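Local atomic coordinates of cyclic GMP-AMP synthase-like receptor (Tribolium castaneum, PDB entry 7LT2), a protein that senses double-stranded RNA in the cytoplasm and then joins ATP and GTP into the cyclic dinucleotide 2',3'-cGAMP, an innate immune signal. Residues Glu19-Arg22 / Gly23-Ile27; Glu158-Glu162 / Phe163-His167; Ile181-Ser184 / Ser185-Ile189. All coordinates share one frame; numbering follows the deposited sequence.

Contact 1 (Glu19-Arg22 / Gly23-Ile27); sequences EDVR and GNKQI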
ATOM      1  N   GLU A  19       9.303 -18.214  -0.856  1.00 25.94           N
ATOM      2  CA  GLU A  19       9.118 -18.868  -2.148  1.00 24.17           C
ATOM      3  C   GLU A  19       7.684 -18.709  -2.647  1.00 23.66           C
ATOM      4  O   GLU A  19       7.453 -18.485  -3.843  1.00 22.42           O
ATOM      5  CB  GLU A  19       9.504 -20.342  -2.040  1.00 33.33           C
ATOM      6  CG  GLU A  19       9.536 -21.072  -3.361  1.00 32.88           C
ATOM      7  CD  GLU A  19      10.064 -22.483  -3.226  1.00 40.19           C
ATOM      8  OE1 GLU A  19      11.301 -22.659  -3.211  1.00 38.71           O
ATOM      9  OE2 GLU A  19       9.237 -23.414  -3.121  1.00 43.49           O
ATOM     10  N   ASP A  20       6.709 -18.803  -1.740  1.00 20.17           N
ATOM     11  CA  ASP A  20       5.318 -18.602  -2.131  1.00 20.74           C
ATOM     12  C   ASP A  20       5.002 -17.132  -2.368  1.00 23.26           C
ATOM     13  O   ASP A  20       4.178 -16.814  -3.234  1.00 20.72           O
ATOM     14  CB  ASP A  20       4.381 -19.181  -1.072  1.00 21.13           C
ATOM     15  CG  ASP A  20       4.220 -20.680  -1.196  1.00 25.25           C
ATOM     16  OD1 ASP A  20       4.268 -21.189  -2.338  1.00 27.31           O
ATOM     17  OD2 ASP A  20       4.046 -21.347  -0.156  1.00 28.12           O
ATOM     18  N   VAL A  21       5.616 -16.225  -1.603  1.00 18.22           N
ATOM     19  CA  VAL A  21       5.477 -14.801  -1.907  1.00 17.60           C
ATOM     20  C   VAL A  21       5.898 -14.541  -3.343  1.00 17.34           C
ATOM     21  O   VAL A  21       5.153 -13.958  -4.137  1.00 17.64           O
ATOM     22  CB  VAL A  21       6.306 -13.949  -0.928  1.00 18.73           C
ATOM     23  CG1 VAL A  21       6.300 -12.488  -1.363  1.00 20.03           C
ATOM     24  CG2 VAL A  21       5.774 -14.088   0.494  1.00 19.57           C
ATOM     25  N   ARG A  22       7.090 -15.020  -3.703  1.00 17.39           N
ATOM     26  CA  ARG A  22       7.635 -14.770  -5.032  1.00 18.92           C
ATOM     27  C   ARG A  22       6.769 -15.396  -6.117  1.00 19.47           C
ATOM     28  O   ARG A  22       6.486 -14.758  -7.139  1.00 19.02           O
ATOM     29  CB  ARG A  22       9.065 -15.303  -5.104  1.00 19.71           C
ATOM     30  CG  ARG A  22       9.670 -15.175  -6.473  1.00 26.76           C
ATOM     31  CD  ARG A  22      11.046 -15.798  -6.515  1.00 36.43           C
ATOM     32  NE  ARG A  22      11.630 -15.702  -7.843  1.00 40.52           N
ATOM     33  CZ  ARG A  22      12.778 -16.266  -8.182  1.00 33.81           C
ATOM     34  NH1 ARG A  22      13.472 -16.991  -7.324  1.00 40.74           N
ATOM     35  NH2 ARG A  22      13.242 -16.102  -9.414  1.00 41.51           N
ATOM     36  N   GLY A  23       6.317 -16.637  -5.905  1.00 18.21           N
ATOM     37  CA  GLY A  23       5.537 -17.311  -6.933  1.00 17.89           C
ATOM     38  C   GLY A  23       4.178 -16.673  -7.151  1.00 23.22           C
ATOM     39  O   GLY A  23       3.737 -16.497  -8.288  1.00 20.30           O
ATOM     40  N   ASN A  24       3.496 -16.313  -6.066  1.00 19.10           N
ATOM     41  CA  ASN A  24       2.212 -15.636  -6.214  1.00 15.95           C
ATOM     42  C   ASN A  24       2.378 -14.284  -6.892  1.00 18.67           C
ATOM     43  O   ASN A  24       1.535 -13.889  -7.704  1.00 18.22           O
ATOM     44  CB  ASN A  24       1.527 -15.496  -4.853  1.00 16.60           C
ATOM     45  CG  ASN A  24       0.911 -16.793  -4.398  1.00 20.96           C
ATOM     46  OD1 ASN A  24      -0.035 -17.283  -5.016  1.00 19.69           O
ATOM     47  ND2 ASN A  24       1.456 -17.380  -3.328  1.00 19.86           N
ATOM     48  N   LYS A  25       3.476 -13.575  -6.601  1.00 15.82           N
ATOM     49  CA  LYS A  25       3.719 -12.304  -7.278  1.00 16.62           C
ATOM     50  C   LYS A  25       3.915 -12.503  -8.775  1.00 17.02           C
ATOM     51  O   LYS A  25       3.383 -11.731  -9.577  1.00 18.48           O
ATOM     52  CB  LYS A  25       4.928 -11.589  -6.675  1.00 16.70           C
ATOM     53  CG  LYS A  25       4.661 -10.964  -5.307  1.00 17.15           C
ATOM     54  CD  LYS A  25       5.883 -10.212  -4.789  1.00 19.53           C
ATOM     55  CE  LYS A  25       5.621  -9.614  -3.412  1.00 21.43           C
ATOM     56  NZ  LYS A  25       6.877  -9.091  -2.797  1.00 27.67           N
ATOM     57  N   GLN A  26       4.675 -13.523  -9.178  1.00 17.11           N
ATOM     58  CA  GLN A  26       4.884 -13.739 -10.610  1.00 18.62           C
ATOM     59  C   GLN A  26       3.564 -14.010 -11.322  1.00 17.81           C
ATOM     60  O   GLN A  26       3.324 -13.502 -12.425  1.00 19.60           O
ATOM     61  CB  GLN A  26       5.860 -14.895 -10.840  1.00 19.15           C
ATOM     62  CG  GLN A  26       7.287 -14.632 -10.380  1.00 20.39           C
ATOM     63  CD  GLN A  26       8.286 -15.586 -11.014  1.00 25.19           C
ATOM     64  OE1 GLN A  26       8.948 -16.362 -10.329  1.00 32.09           O
ATOM     65  NE2 GLN A  26       8.394 -15.531 -12.332  1.00 28.65           N
ATOM     66  N   ILE A  27       2.701 -14.818 -10.708  1.00 16.13           N
ATOM     67  CA  ILE A  27       1.402 -15.123 -11.298  1.00 16.78           C
ATOM     68  C   ILE A  27       0.545 -13.867 -11.381  1.00 18.39           C
ATOM     69  O   ILE A  27      -0.014 -13.543 -12.434  1.00 17.77           O
ATOM     70  CB  ILE A  27       0.690 -16.214 -10.483  1.00 16.66           C
ATOM     71  CG1 ILE A  27       1.385 -17.564 -10.669  1.00 19.24           C
ATOM     72  CG2 ILE A  27      -0.792 -16.262 -10.853  1.00 19.61           C
ATOM     73  CD1 ILE A  27       0.900 -18.619  -9.689  1.00 21.43           C
TER
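E19 to I27 is continuous alpha helix, the N-H groups of G23 to I27 each meeting the carbonyl four residues back, as in G23 N to E19 O and K25 N to V21 O, both 3.0 Å. Against this background D20 O stands out, because N24 grips it twice: N24 N donates the helical bond at 3.0 Å, nearly straight at 167°, and the side-chain ND2 folds back to the same D20 O at 2.8 Å. The two donors come from opposite faces of the carbonyl plane. The amide bond is the more bent, at 134°, with ND2 standing above that plane. With N24 CG beside its own backbone N (chi1 -77°), the amide is turned back along the helix; ND2 also donates to L385 O. One residue on, K25 runs out extended alongside V21, and its CE packs on V21 CG1 at 3.6 Å. R22 and Q26 likewise lie side by side, the guanidinium and amide planes not far from parallel, but R22 NE and Q26 OE1 stay 3.7 Å apart. The K25 ammonium makes cation-pi contacts with F59 and Y60, near the ATP-binding residues F71 and S58 inferred by similarity. D20 OD1 takes the N-H of A387, so this turn of helix 18-42 holds the C-terminal tail on one flank, while N24 and I27 lean on I189 of strand 188-200.

Contact 2 (Glu158-Glu162 / Phe163-His167); sequences ELTNE and FGTFH
N161 and F163 meet at the bend of the hairpin, where N161 OD1 accepts the backbone N-H of F163 at 2.8 Å, the donor lying in the plane of the amide carbonyl. N161 CG sits between its own backbone N and carbonyl carbon (chi1 54°), which swings the amide over the turn. The same OD1 lies at the edge of the F166 ring, 3.4 Å from CE2. On the next residue, E162 bends back beside the F163 ring: its CG sits over the ring centre in a CH-pi contact, 3.7 Å from the centroid, and the carboxylate stacks almost parallel to the ring, with OE1 hydrogen-bonded to S30 OG of helix 18-42. At the far end H167 NE2 donates in its ring plane to the anti lone pair of E158 OE1, at 3.3 Å; ring and carboxylate are nearly coplanar, 9° apart. The aliphatic part of E158 leans on T165, CG to CG2 3.6 Å. Behind these side chains the backbone sets the register: L159 and F166 exchange bonds in both directions, F166 N to L159 O being 2.8 Å, and N161 pairs with G164. Helix 18-42 backs the face bearing N161 and F166, through S30, V31 and I27. Strands 156-161 and 164-171 thus form an antiparallel beta hairpin closed by a type I turn from N161 to G164, whose last residue is a glycine with positive phi.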
ATOM      1  N   GLU A 158     -11.849 -15.244 -17.973  1.00 21.86           N
ATOM      2  CA  GLU A 158     -10.813 -16.267 -18.061  1.00 21.43           C
ATOM      3  C   GLU A 158      -9.627 -15.710 -18.833  1.00 27.28           C
ATOM      4  O   GLU A 158      -9.774 -15.296 -19.989  1.00 29.82           O
ATOM      5  CB  GLU A 158     -11.346 -17.536 -18.723  1.00 27.98           C
ATOM      6  CG  GLU A 158     -10.346 -18.684 -18.715  1.00 27.21           C
ATOM      7  CD  GLU A 158     -10.985 -20.017 -19.041  1.00 41.19           C
ATOM      8  OE1 GLU A 158     -11.495 -20.680 -18.099  1.00 46.86           O
ATOM      9  OE2 GLU A 158     -10.982 -20.398 -20.226  1.00 38.67           O
ATOM     10  N   LEU A 159      -8.460 -15.696 -18.190  1.00 24.27           N
ATOM     11  CA  LEU A 159      -7.216 -15.249 -18.794  1.00 23.87           C
ATOM     12  C   LEU A 159      -6.165 -16.344 -18.670  1.00 22.29           C
ATOM     13  O   LEU A 159      -6.134 -17.094 -17.689  1.00 23.75           O
ATOM     14  CB  LEU A 159      -6.686 -13.970 -18.132  1.00 24.67           C
ATOM     15  CG  LEU A 159      -7.513 -12.685 -18.202  1.00 21.95           C
ATOM     16  CD1 LEU A 159      -6.705 -11.527 -17.649  1.00 26.60           C
ATOM     17  CD2 LEU A 159      -7.952 -12.399 -19.627  1.00 34.30           C
ATOM     18  N   THR A 160      -5.295 -16.423 -19.668  1.00 24.07           N
ATOM     19  CA  THR A 160      -4.208 -17.389 -19.669  1.00 22.27           C
ATOM     20  C   THR A 160      -2.874 -16.663 -19.764  1.00 23.39           C
ATOM     21  O   THR A 160      -2.789 -15.548 -20.285  1.00 23.94           O
ATOM     22  CB  THR A 160      -4.339 -18.377 -20.832  1.00 29.08           C
ATOM     23  OG1 THR A 160      -4.246 -17.668 -22.072  1.00 28.12           O
ATOM     24  CG2 THR A 160      -5.676 -19.094 -20.771  1.00 30.51           C
ATOM     25  N   ASN A 161      -1.834 -17.306 -19.243  1.00 18.15           N
ATOM     26  CA  ASN A 161      -0.468 -16.811 -19.369  1.00 18.88           C
ATOM     27  C   ASN A 161       0.470 -17.998 -19.191  1.00 20.12           C
ATOM     28  O   ASN A 161       0.040 -19.155 -19.230  1.00 18.18           O
ATOM     29  CB  ASN A 161      -0.188 -15.684 -18.372  1.00 16.83           C
ATOM     30  CG  ASN A 161      -0.496 -16.076 -16.941  1.00 18.50           C
ATOM     31  OD1 ASN A 161       0.073 -17.026 -16.409  1.00 19.36           O
ATOM     32  ND2 ASN A 161      -1.392 -15.329 -16.304  1.00 20.31           N
ATOM     33  N   GLU A 162       1.761 -17.713 -18.997  1.00 19.89           N
ATOM     34  CA  GLU A 162       2.747 -18.788 -18.930  1.00 20.28           C
ATOM     35  C   GLU A 162       2.598 -19.643 -17.684  1.00 20.56           C
ATOM     36  O   GLU A 162       3.162 -20.743 -17.637  1.00 20.14           O
ATOM     37  CB  GLU A 162       4.172 -18.227 -18.997  1.00 18.65           C
ATOM     38  CG  GLU A 162       4.593 -17.384 -17.801  1.00 17.77           C
ATOM     39  CD  GLU A 162       4.334 -15.900 -18.011  1.00 23.43           C
ATOM     40  OE1 GLU A 162       3.178 -15.519 -18.304  1.00 23.20           O
ATOM     41  OE2 GLU A 162       5.295 -15.113 -17.894  1.00 27.76           O
ATOM     42  N   PHE A 163       1.853 -19.175 -16.683  1.00 17.69           N
ATOM     43  CA  PHE A 163       1.648 -19.930 -15.456  1.00 18.48           C
ATOM     44  C   PHE A 163       0.339 -20.704 -15.450  1.00 19.11           C
ATOM     45  O   PHE A 163       0.043 -21.389 -14.464  1.00 23.35           O
ATOM     46  CB  PHE A 163       1.716 -18.991 -14.246  1.00 18.05           C
ATOM     47  CG  PHE A 163       3.001 -18.226 -14.163  1.00 18.21           C
ATOM     48  CD1 PHE A 163       4.187 -18.874 -13.842  1.00 19.97           C
ATOM     49  CD2 PHE A 163       3.037 -16.870 -14.432  1.00 16.36           C
ATOM     50  CE1 PHE A 163       5.380 -18.180 -13.779  1.00 20.85           C
ATOM     51  CE2 PHE A 163       4.228 -16.164 -14.369  1.00 18.93           C
ATOM     52  CZ  PHE A 163       5.401 -16.821 -14.042  1.00 19.56           C
ATOM     53  N   GLY A 164      -0.447 -20.618 -16.519  1.00 21.26           N
ATOM     54  CA  GLY A 164      -1.671 -21.393 -16.607  1.00 21.21           C
ATOM     55  C   GLY A 164      -2.904 -20.563 -16.885  1.00 22.66           C
ATOM     56  O   GLY A 164      -2.831 -19.522 -17.542  1.00 21.45           O
ATOM     57  N   THR A 165      -4.046 -21.025 -16.389  1.00 20.82           N
ATOM     58  CA  THR A 165      -5.337 -20.392 -16.620  1.00 21.44           C
ATOM     59  C   THR A 165      -5.868 -19.836 -15.309  1.00 21.68           C
ATOM     60  O   THR A 165      -5.753 -20.478 -14.259  1.00 19.69           O
ATOM     61  CB  THR A 165      -6.331 -21.392 -17.210  1.00 22.69           C
ATOM     62  OG1 THR A 165      -5.799 -21.918 -18.433  1.00 28.97           O
ATOM     63  CG2 THR A 165      -7.673 -20.722 -17.496  1.00 22.88           C
ATOM     64  N   PHE A 166      -6.445 -18.641 -15.371  1.00 20.82           N
ATOM     65  CA  PHE A 166      -6.871 -17.945 -14.170  1.00 22.49           C
ATOM     66  C   PHE A 166      -8.250 -17.348 -14.378  1.00 20.67           C
ATOM     67  O   PHE A 166      -8.668 -17.074 -15.507  1.00 22.24           O
ATOM     68  CB  PHE A 166      -5.841 -16.880 -13.779  1.00 19.54           C
ATOM     69  CG  PHE A 166      -4.492 -17.468 -13.518  1.00 19.67           C
ATOM     70  CD1 PHE A 166      -4.195 -18.013 -12.279  1.00 20.31           C
ATOM     71  CD2 PHE A 166      -3.559 -17.571 -14.535  1.00 18.82           C
ATOM     72  CE1 PHE A 166      -2.974 -18.609 -12.051  1.00 19.57           C
ATOM     73  CE2 PHE A 166      -2.336 -18.159 -14.309  1.00 19.90           C
ATOM     74  CZ  PHE A 166      -2.042 -18.679 -13.068  1.00 20.65           C
ATOM     75  N   HIS A 167      -8.960 -17.182 -13.268  1.00 21.86           N
ATOM     76  CA  HIS A 167     -10.310 -16.646 -13.255  1.00 21.68           C
ATOM     77  C   HIS A 167     -10.304 -15.296 -12.558  1.00 20.59           C
ATOM     78  O   HIS A 167      -9.680 -15.133 -11.504  1.00 25.31           O
ATOM     79  CB  HIS A 167     -11.274 -17.599 -12.544  1.00 23.41           C
ATOM     80  CG  HIS A 167     -11.639 -18.803 -13.354  1.00 27.01           C
ATOM     81  ND1 HIS A 167     -12.393 -19.841 -12.848  1.00 27.00           N
ATOM     82  CD2 HIS A 167     -11.355 -19.133 -14.636  1.00 24.60           C
ATOM     83  CE1 HIS A 167     -12.556 -20.759 -13.784  1.00 32.68           C
ATOM     84  NE2 HIS A 167     -11.938 -20.353 -14.878  1.00 30.82           N
TER

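Contact 3 (Ile181-Ser184 / Ser185-Ile189); sequences ISHS and SGEKI
I189 makes a CH-pi contact with H183: its CD1 sits over one face of the imidazole, 3.6 Å from the centroid and displaced toward the rim, while I189 CG1 reaches H183 CD2 at 3.5 Å. The two side chains cross at about a right angle. I181 CG2 and I189 CD1 form a looser, apolar pair. The backbone bonds run across the hairpin, with I189 N donating to I181 O and H183 N to E187 O, both at 2.8 Å. G186 N closes the type I turn from H183 on H183 O, standing 60° out of the carbonyl plane. Polar side chains add further bonds round the turn. S185 OG donates to the syn lone pair of E187 OE1 at 2.6 Å, and the bend at chi2 of E187 (84°) turns the carboxylate back toward the serine; its OE2 is hydrogen-bonded to S391 OG in the C-terminal tail. Two waters complete the polar set: one joins S182 OG to G186 O, to which it donates at 2.9 Å, and the other lies 2.5 Å from S184 OG and weakly accepts the S185 N-H. K188 CD passes 3.3 Å from S182 OG, and the chain, bent at chi2 and chi4, ends in a salt bridge with D191. Strand 164-171 flanks the hairpin and brings F166 against H183 and I189; helix 18-42 packs on I181 and I189 through L28, and P389 of the C-terminal tail touches H183 and E187.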
ATOM      1  N   ILE A 181      -8.653 -12.485  -8.101  1.00 18.93           N
ATOM      2  CA  ILE A 181      -7.910 -13.362  -9.002  1.00 15.47           C
ATOM      3  C   ILE A 181      -7.780 -14.735  -8.358  1.00 17.68           C
ATOM      4  O   ILE A 181      -7.316 -14.853  -7.217  1.00 19.07           O
ATOM      5  CB  ILE A 181      -6.533 -12.769  -9.347  1.00 15.47           C
ATOM      6  CG1 ILE A 181      -6.717 -11.407 -10.027  1.00 19.55           C
ATOM      7  CG2 ILE A 181      -5.750 -13.726 -10.248  1.00 17.31           C
ATOM      8  CD1 ILE A 181      -5.431 -10.636 -10.256  1.00 19.20           C
ATOM      9  N   SER A 182      -8.189 -15.772  -9.089  1.00 17.27           N
ATOM     10  CA  SER A 182      -8.144 -17.149  -8.614  1.00 18.76           C
ATOM     11  C   SER A 182      -7.519 -18.048  -9.673  1.00 20.22           C
ATOM     12  O   SER A 182      -7.522 -17.734 -10.865  1.00 20.11           O
ATOM     13  CB  SER A 182      -9.546 -17.681  -8.276  1.00 24.47           C
ATOM     14  OG  SER A 182     -10.188 -16.898  -7.284  1.00 22.92           O
ATOM     15  N   HIS A 183      -6.984 -19.182  -9.227  1.00 20.85           N
ATOM     16  CA  HIS A 183      -6.658 -20.251 -10.161  1.00 24.29           C
ATOM     17  C   HIS A 183      -7.937 -20.752 -10.824  1.00 22.96           C
ATOM     18  O   HIS A 183      -9.014 -20.743 -10.221  1.00 27.35           O
ATOM     19  CB  HIS A 183      -5.966 -21.410  -9.438  1.00 20.80           C
ATOM     20  CG  HIS A 183      -4.641 -21.048  -8.844  1.00 21.85           C
ATOM     21  ND1 HIS A 183      -3.470 -21.075  -9.568  1.00 23.35           N
ATOM     22  CD2 HIS A 183      -4.303 -20.653  -7.594  1.00 20.07           C
ATOM     23  CE1 HIS A 183      -2.466 -20.703  -8.793  1.00 22.58           C
ATOM     24  NE2 HIS A 183      -2.945 -20.443  -7.589  1.00 18.91           N
ATOM     25  N   SER A 184      -7.820 -21.189 -12.084  1.00 22.86           N
ATOM     26  CA  SER A 184      -8.977 -21.785 -12.748  1.00 25.07           C
ATOM     27  C   SER A 184      -9.460 -23.039 -12.031  1.00 29.65           C
ATOM     28  O   SER A 184     -10.624 -23.422 -12.191  1.00 29.43           O
ATOM     29  CB  SER A 184      -8.654 -22.112 -14.209  1.00 30.22           C
ATOM     30  OG  SER A 184      -7.722 -23.176 -14.301  1.00 34.22           O
ATOM     31  N   SER A 185      -8.598 -23.676 -11.239  1.00 30.49           N
ATOM     32  CA  SER A 185      -8.997 -24.835 -10.452  1.00 33.95           C
ATOM     33  C   SER A 185      -9.811 -24.466  -9.217  1.00 34.21           C
ATOM     34  O   SER A 185     -10.306 -25.370  -8.535  1.00 34.36           O
ATOM     35  CB  SER A 185      -7.761 -25.644 -10.040  1.00 30.90           C
ATOM     36  OG  SER A 185      -6.726 -24.808  -9.556  1.00 31.92           O
ATOM     37  N   GLY A 186      -9.960 -23.178  -8.910  1.00 33.43           N
ATOM     38  CA  GLY A 186     -10.853 -22.713  -7.860  1.00 32.72           C
ATOM     39  C   GLY A 186     -10.185 -21.976  -6.717  1.00 28.31           C
ATOM     40  O   GLY A 186     -10.861 -21.207  -6.015  1.00 28.42           O
ATOM     41  N   GLU A 187      -8.888 -22.175  -6.493  1.00 29.00           N
ATOM     42  CA  GLU A 187      -8.240 -21.595  -5.321  1.00 26.78           C
ATOM     43  C   GLU A 187      -8.041 -20.094  -5.495  1.00 25.78           C
ATOM     44  O   GLU A 187      -7.482 -19.642  -6.497  1.00 23.32           O
ATOM     45  CB  GLU A 187      -6.893 -22.269  -5.067  1.00 25.92           C
ATOM     46  CG  GLU A 187      -6.970 -23.766  -4.759  1.00 32.24           C
ATOM     47  CD  GLU A 187      -7.020 -24.626  -6.007  1.00 34.87           C
ATOM     48  OE1 GLU A 187      -7.078 -24.063  -7.121  1.00 31.00           O
ATOM     49  OE2 GLU A 187      -6.996 -25.870  -5.874  1.00 34.55           O
ATOM     50  N   LYS A 188      -8.473 -19.326  -4.496  1.00 27.40           N
ATOM     51  CA  LYS A 188      -8.303 -17.877  -4.517  1.00 26.50           C
ATOM     52  C   LYS A 188      -6.835 -17.502  -4.344  1.00 21.16           C
ATOM     53  O   LYS A 188      -6.113 -18.110  -3.549  1.00 22.37           O
ATOM     54  CB  LYS A 188      -9.140 -17.240  -3.404  1.00 23.43           C
ATOM     55  CG  LYS A 188      -9.036 -15.728  -3.312  1.00 24.55           C
ATOM     56  CD  LYS A 188      -9.584 -15.088  -4.573  1.00 26.32           C
ATOM     57  CE  LYS A 188      -9.739 -13.591  -4.424  1.00 27.74           C
ATOM     58  NZ  LYS A 188     -11.006 -13.218  -3.708  1.00 28.13           N
ATOM     59  N   ILE A 189      -6.386 -16.490  -5.093  1.00 19.58           N
ATOM     60  CA  ILE A 189      -5.015 -16.008  -4.938  1.00 19.31           C
ATOM     61  C   ILE A 189      -4.994 -14.681  -4.185  1.00 17.91           C
ATOM     62  O   ILE A 189      -4.468 -14.607  -3.067  1.00 25.32           O
ATOM     63  CB  ILE A 189      -4.300 -15.889  -6.296  1.00 20.45           C
ATOM     64  CG1 ILE A 189      -4.269 -17.248  -6.997  1.00 21.12           C
ATOM     65  CG2 ILE A 189      -2.890 -15.353  -6.095  1.00 21.68           C
ATOM     66  CD1 ILE A 189      -3.808 -17.187  -8.447  1.00 20.09           C
TER
HETATM   67  O   HOH W   1     -11.795 -18.460  -5.998  1.00 35.85           O
HETATM   68  O   HOH W   2      -5.782 -23.671 -12.725  1.00 31.35           O

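In the fold
From the N terminus, contact 1 comes first and closes no loop beyond a helical turn of helix 18-42. Contact 2 then closes the tight hairpin of strands 156-161 and 164-171, and contact 3 the next one, between strands 177-183 and 188-200. The three follow in series, neither nested nor crossed. Strands 164-171 and 177-183 are neighbours in the sheet, so contacts 2 and 3 are joined edge to edge, with probable hydrogen bonds from H167 N to S182 O and from S184 N to T165 O. I27 of contact 1 packs on F163 and F166 and also on H183 and I189, tying the helix to both of these hairpins, which lie within the nucleotidyltransferase domain.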